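Local coordinates for conserved hypothetical protein BT1257 (Bacteroides thetaiotaomicron, PDB 2FG1) that is of unknown function but has a macro domain and probably removes ADP-ribose from modified thymidine in DNA by hydrolysis, at residues A[27-35]-A[49-57]. Residues are numbered along the deposited sequence; the frame is centred on the assembly and turned at random.
Sequences ICNDIGGWG and PEEAYRQWY
Glu50 lies over one face of the Trp34 indole, its CG 3.6 Å from the centroid of the five-membered ring. Trp34 NE1 and Glu50 OE1 both hydrogen-bond to Ser43 OG of helix 38-45. CG of Trp34 stands anti to the backbone N (chi1 -176°), which swings the indole to the helix. There its CE3 meets Tyr53 CD2 at 3.4 Å, with the two rings oblique. The Tyr53 ring has Asn29 O at its edge, in plane, and Tyr53 OH donates to that Asn29 O at 2.7 Å. The hydroxyl approaches from above the carbonyl plane. Cys28 CB touches Tyr53 CE1 at 3.6 Å, and Cys28 SG makes an oblique sulfur-aromatic contact with the ring. Over one face of Tyr57 lie Ile31 O and Gly32 CA, the latter in a CH-pi contact 4.1 Å from the ring centroid. The Arg54 guanidinium covers Trp34 CB with one face. At its edge NE and NH2 both grip Glu50 OE2, NE at 2.9 Å, and a water links NH1 to Gly32 O. With an alanine in place of Trp34, a gap would probably open beside Glu50 and Tyr53, and Ser43 would keep only Glu50 of these two partners. Asn29 OD1 takes the N-H groups of Ile31, in an Asx turn, and Gly33. The contact thus joins the end of strand 22-29 and the loop after it to helix 48-59 of the macro domain. The Tyr53 hydroxyl ties helix to strand end, while Arg54 probably balances the charge of the Glu50 carboxylate, whose aliphatic chain lines the indole.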
ATOM      1  N   ILE A  27      -3.155  -0.964   1.024  1.00 17.49           N
ATOM      2  CA  ILE A  27      -3.412  -1.612   2.307  1.00 18.21           C
ATOM      3  C   ILE A  27      -4.391  -2.764   2.150  1.00 18.08           C
ATOM      4  O   ILE A  27      -5.537  -2.585   1.691  1.00 18.43           O
ATOM      5  CB  ILE A  27      -3.945  -0.613   3.355  1.00 18.17           C
ATOM      6  CG1 ILE A  27      -2.887   0.458   3.665  1.00 18.78           C
ATOM      7  CG2 ILE A  27      -4.328  -1.351   4.639  1.00 19.42           C
ATOM      8  CD1 ILE A  27      -3.404   1.618   4.528  1.00 18.67           C
ATOM      9  N   CYS A  28      -3.916  -3.941   2.554  1.00 17.73           N
ATOM     10  CA  CYS A  28      -4.700  -5.157   2.588  1.00 17.85           C
ATOM     11  C   CYS A  28      -5.122  -5.480   4.009  1.00 17.74           C
ATOM     12  O   CYS A  28      -4.517  -5.031   4.992  1.00 18.22           O
ATOM     13  CB  CYS A  28      -3.860  -6.317   2.039  1.00 18.16           C
ATOM     14  SG  CYS A  28      -3.396  -6.155   0.329  1.00 19.64           S
ATOM     15  N   ASN A  29      -6.172  -6.279   4.122  1.00 17.69           N
ATOM     16  CA  ASN A  29      -6.590  -6.763   5.432  1.00 17.83           C
ATOM     17  C   ASN A  29      -5.916  -8.080   5.814  1.00 18.24           C
ATOM     18  O   ASN A  29      -5.267  -8.747   4.985  1.00 18.29           O
ATOM     19  CB  ASN A  29      -8.111  -6.894   5.494  1.00 17.76           C
ATOM     20  CG  ASN A  29      -8.628  -7.897   4.503  1.00 17.48           C
ATOM     21  OD1 ASN A  29      -8.504  -9.106   4.712  1.00 18.02           O
ATOM     22  ND2 ASN A  29      -9.156  -7.406   3.385  1.00 18.03           N
ATOM     23  N   ASP A  30      -6.088  -8.447   7.079  1.00 18.18           N
ATOM     24  CA  ASP A  30      -5.458  -9.647   7.633  1.00 18.83           C
ATOM     25  C   ASP A  30      -6.363 -10.883   7.656  1.00 19.23           C
ATOM     26  O   ASP A  30      -6.070 -11.842   8.377  1.00 20.25           O
ATOM     27  CB  ASP A  30      -4.890  -9.358   9.034  1.00 19.22           C
ATOM     28  CG  ASP A  30      -5.955  -8.953  10.038  1.00 18.97           C
ATOM     29  OD1 ASP A  30      -7.154  -8.912   9.680  1.00 18.90           O
ATOM     30  OD2 ASP A  30      -5.578  -8.684  11.204  1.00 20.14           O
ATOM     31  N   ILE A  31      -7.445 -10.867   6.879  1.00 19.61           N
ATOM     32  CA  ILE A  31      -8.327 -12.038   6.806  1.00 20.60           C
ATOM     33  C   ILE A  31      -8.434 -12.638   5.404  1.00 19.78           C
ATOM     34  O   ILE A  31      -9.234 -13.544   5.180  1.00 20.71           O
ATOM     35  CB  ILE A  31      -9.745 -11.787   7.416  1.00 21.17           C
ATOM     36  CG1 ILE A  31     -10.600 -10.858   6.551  1.00 21.94           C
ATOM     37  CG2 ILE A  31      -9.643 -11.288   8.850  1.00 23.23           C
ATOM     38  CD1 ILE A  31     -12.112 -11.022   6.800  1.00 22.53           C
ATOM     39  N   GLY A  32      -7.631 -12.151   4.463  1.00 19.20           N
ATOM     40  CA  GLY A  32      -7.638 -12.698   3.116  1.00 18.89           C
ATOM     41  C   GLY A  32      -8.726 -12.147   2.210  1.00 18.81           C
ATOM     42  O   GLY A  32      -8.947 -12.678   1.125  1.00 19.38           O
ATOM     43  N   GLY A  33      -9.399 -11.073   2.623  1.00 18.03           N
ATOM     44  CA  GLY A  33     -10.453 -10.476   1.791  1.00 17.74           C
ATOM     45  C   GLY A  33      -9.888  -9.633   0.672  1.00 17.55           C
ATOM     46  O   GLY A  33      -8.984  -8.828   0.904  1.00 18.33           O
ATOM     47  N   TRP A  34     -10.412  -9.800  -0.540  1.00 17.19           N
ATOM     48  CA  TRP A  34      -9.974  -8.989  -1.671  1.00 17.57           C
ATOM     49  C   TRP A  34     -11.179  -8.788  -2.569  1.00 18.49           C
ATOM     50  O   TRP A  34     -11.462  -9.593  -3.453  1.00 19.26           O
ATOM     51  CB  TRP A  34      -8.815  -9.698  -2.379  1.00 17.62           C
ATOM     52  CG  TRP A  34      -8.156  -8.975  -3.530  1.00 17.11           C
ATOM     53  CD1 TRP A  34      -8.679  -8.722  -4.772  1.00 17.95           C
ATOM     54  CD2 TRP A  34      -6.801  -8.499  -3.562  1.00 17.12           C
ATOM     55  NE1 TRP A  34      -7.735  -8.102  -5.571  1.00 18.63           N
ATOM     56  CE2 TRP A  34      -6.578  -7.954  -4.847  1.00 17.40           C
ATOM     57  CE3 TRP A  34      -5.762  -8.467  -2.625  1.00 17.86           C
ATOM     58  CZ2 TRP A  34      -5.361  -7.378  -5.209  1.00 18.18           C
ATOM     59  CZ3 TRP A  34      -4.545  -7.918  -2.999  1.00 17.92           C
ATOM     60  CH2 TRP A  34      -4.357  -7.384  -4.276  1.00 17.55           C
ATOM     61  N   GLY A  35     -11.929  -7.722  -2.318  1.00 19.32           N
ATOM     62  CA  GLY A  35     -13.176  -7.535  -3.052  1.00 20.45           C
ATOM     63  C   GLY A  35     -13.784  -6.144  -3.071  1.00 21.13           C
ATOM     64  O   GLY A  35     -14.841  -5.957  -3.662  1.00 20.86           O
ATOM     65  N   PRO A  49      -1.171  -9.527  -8.319  1.00 17.49           N
ATOM     66  CA  PRO A  49      -1.258  -9.098  -6.910  1.00 17.68           C
ATOM     67  C   PRO A  49      -2.307  -9.869  -6.107  1.00 17.27           C
ATOM     68  O   PRO A  49      -2.021 -10.325  -5.001  1.00 17.28           O
ATOM     69  CB  PRO A  49      -1.600  -7.603  -7.010  1.00 17.54           C
ATOM     70  CG  PRO A  49      -1.056  -7.193  -8.344  1.00 18.13           C
ATOM     71  CD  PRO A  49      -1.345  -8.384  -9.243  1.00 17.62           C
ATOM     72  N   GLU A  50      -3.498 -10.035  -6.680  1.00 17.17           N
ATOM     73  CA  GLU A  50      -4.555 -10.769  -6.004  1.00 17.21           C
ATOM     74  C   GLU A  50      -4.172 -12.232  -5.756  1.00 16.59           C
ATOM     75  O   GLU A  50      -4.343 -12.754  -4.651  1.00 16.30           O
ATOM     76  CB  GLU A  50      -5.847 -10.709  -6.822  1.00 17.19           C
ATOM     77  CG  GLU A  50      -6.979 -11.512  -6.175  1.00 17.36           C
ATOM     78  CD  GLU A  50      -8.278 -11.461  -6.947  1.00 17.73           C
ATOM     79  OE1 GLU A  50      -8.421 -10.653  -7.899  1.00 18.05           O
ATOM     80  OE2 GLU A  50      -9.169 -12.261  -6.589  1.00 17.60           O
ATOM     81  N   GLU A  51      -3.659 -12.888  -6.792  1.00 16.71           N
ATOM     82  CA  GLU A  51      -3.342 -14.311  -6.664  1.00 17.10           C
ATOM     83  C   GLU A  51      -2.234 -14.550  -5.637  1.00 16.63           C
ATOM     84  O   GLU A  51      -2.311 -15.473  -4.822  1.00 16.78           O
ATOM     85  CB  GLU A  51      -3.013 -14.935  -8.017  1.00 17.62           C
ATOM     86  CG  GLU A  51      -2.579 -16.416  -7.909  1.00 18.17           C
ATOM     87  CD  GLU A  51      -3.652 -17.354  -7.362  1.00 20.27           C
ATOM     88  OE1 GLU A  51      -4.822 -16.924  -7.176  1.00 22.03           O
ATOM     89  OE2 GLU A  51      -3.324 -18.541  -7.132  1.00 17.82           O
ATOM     90  N   ALA A  52      -1.216 -13.694  -5.660  1.00 16.79           N
ATOM     91  CA  ALA A  52      -0.137 -13.790  -4.694  1.00 16.87           C
ATOM     92  C   ALA A  52      -0.665 -13.598  -3.276  1.00 16.82           C
ATOM     93  O   ALA A  52      -0.276 -14.316  -2.356  1.00 16.85           O
ATOM     94  CB  ALA A  52       0.959 -12.780  -5.027  1.00 17.57           C
ATOM     95  N   TYR A  53      -1.553 -12.615  -3.107  1.00 16.75           N
ATOM     96  CA  TYR A  53      -2.126 -12.343  -1.788  1.00 16.87           C
ATOM     97  C   TYR A  53      -2.979 -13.516  -1.284  1.00 15.97           C
ATOM     98  O   TYR A  53      -2.890 -13.904  -0.120  1.00 16.71           O
ATOM     99  CB  TYR A  53      -2.970 -11.067  -1.855  1.00 17.79           C
ATOM    100  CG  TYR A  53      -3.776 -10.783  -0.615  1.00 17.09           C
ATOM    101  CD1 TYR A  53      -3.202 -10.173   0.493  1.00 17.72           C
ATOM    102  CD2 TYR A  53      -5.127 -11.114  -0.561  1.00 17.64           C
ATOM    103  CE1 TYR A  53      -3.953  -9.908   1.633  1.00 17.19           C
ATOM    104  CE2 TYR A  53      -5.885 -10.846   0.564  1.00 17.95           C
ATOM    105  CZ  TYR A  53      -5.297 -10.247   1.653  1.00 18.14           C
ATOM    106  OH  TYR A  53      -6.086  -9.993   2.756  1.00 18.58           O
ATOM    107  N   ARG A  54      -3.815 -14.067  -2.158  1.00 16.39           N
ATOM    108  CA  ARG A  54      -4.669 -15.181  -1.761  1.00 16.40           C
ATOM    109  C   ARG A  54      -3.843 -16.427  -1.407  1.00 16.46           C
ATOM    110  O   ARG A  54      -4.145 -17.128  -0.445  1.00 16.30           O
ATOM    111  CB  ARG A  54      -5.687 -15.475  -2.854  1.00 17.01           C
ATOM    112  CG  ARG A  54      -6.720 -14.352  -3.009  1.00 16.98           C
ATOM    113  CD  ARG A  54      -7.928 -14.848  -3.767  1.00 17.57           C
ATOM    114  NE  ARG A  54      -8.862 -13.807  -4.205  1.00 16.95           N
ATOM    115  CZ  ARG A  54      -9.810 -13.229  -3.458  1.00 15.97           C
ATOM    116  NH1 ARG A  54      -9.930 -13.501  -2.160  1.00 16.14           N
ATOM    117  NH2 ARG A  54     -10.631 -12.355  -4.033  1.00 16.74           N
ATOM    118  N   GLN A  55      -2.752 -16.655  -2.141  1.00 16.18           N
ATOM    119  CA  GLN A  55      -1.848 -17.759  -1.787  1.00 16.77           C
ATOM    120  C   GLN A  55      -1.145 -17.483  -0.468  1.00 16.41           C
ATOM    121  O   GLN A  55      -0.945 -18.381   0.349  1.00 16.53           O
ATOM    122  CB  GLN A  55      -0.820 -18.032  -2.887  1.00 16.82           C
ATOM    123  CG  GLN A  55      -1.427 -18.664  -4.132  1.00 16.85           C
ATOM    124  CD  GLN A  55      -0.392 -19.255  -5.070  1.00 16.33           C
ATOM    125  OE1 GLN A  55       0.688 -19.681  -4.633  1.00 17.39           O
ATOM    126  NE2 GLN A  55      -0.724 -19.317  -6.357  1.00 16.39           N
ATOM    127  N   TRP A  56      -0.767 -16.227  -0.252  1.00 16.94           N
ATOM    128  CA  TRP A  56      -0.158 -15.831   1.012  1.00 17.09           C
ATOM    129  C   TRP A  56      -1.093 -16.107   2.202  1.00 17.36           C
ATOM    130  O   TRP A  56      -0.678 -16.687   3.216  1.00 17.36           O
ATOM    131  CB  TRP A  56       0.225 -14.354   0.921  1.00 17.69           C
ATOM    132  CG  TRP A  56       1.012 -13.774   2.056  1.00 18.08           C
ATOM    133  CD1 TRP A  56       1.742 -14.434   3.011  1.00 18.79           C
ATOM    134  CD2 TRP A  56       1.171 -12.383   2.315  1.00 18.48           C
ATOM    135  NE1 TRP A  56       2.320 -13.520   3.871  1.00 19.89           N
ATOM    136  CE2 TRP A  56       1.989 -12.256   3.458  1.00 18.74           C
ATOM    137  CE3 TRP A  56       0.681 -11.227   1.700  1.00 18.80           C
ATOM    138  CZ2 TRP A  56       2.342 -11.010   3.992  1.00 19.92           C
ATOM    139  CZ3 TRP A  56       1.040  -9.990   2.227  1.00 19.36           C
ATOM    140  CH2 TRP A  56       1.867  -9.896   3.356  1.00 18.84           C
ATOM    141  N   TYR A  57      -2.366 -15.742   2.058  1.00 17.30           N
ATOM    142  CA  TYR A  57      -3.345 -16.001   3.108  1.00 17.86           C
ATOM    143  C   TYR A  57      -3.399 -17.482   3.454  1.00 18.56           C
ATOM    144  O   TYR A  57      -3.407 -17.863   4.629  1.00 18.67           O
ATOM    145  CB  TYR A  57      -4.744 -15.508   2.700  1.00 18.64           C
ATOM    146  CG  TYR A  57      -5.788 -15.938   3.702  1.00 18.67           C
ATOM    147  CD1 TYR A  57      -5.864 -15.333   4.953  1.00 20.17           C
ATOM    148  CD2 TYR A  57      -6.673 -16.979   3.419  1.00 20.04           C
ATOM    149  CE1 TYR A  57      -6.796 -15.729   5.891  1.00 20.93           C
ATOM    150  CE2 TYR A  57      -7.611 -17.394   4.370  1.00 20.87           C
ATOM    151  CZ  TYR A  57      -7.658 -16.755   5.599  1.00 20.19           C
ATOM    152  OH  TYR A  57      -8.583 -17.135   6.561  1.00 22.64           O
TER
HETATM  153  O   HOH W   1      -8.480 -15.054   0.061  1.00 13.04           O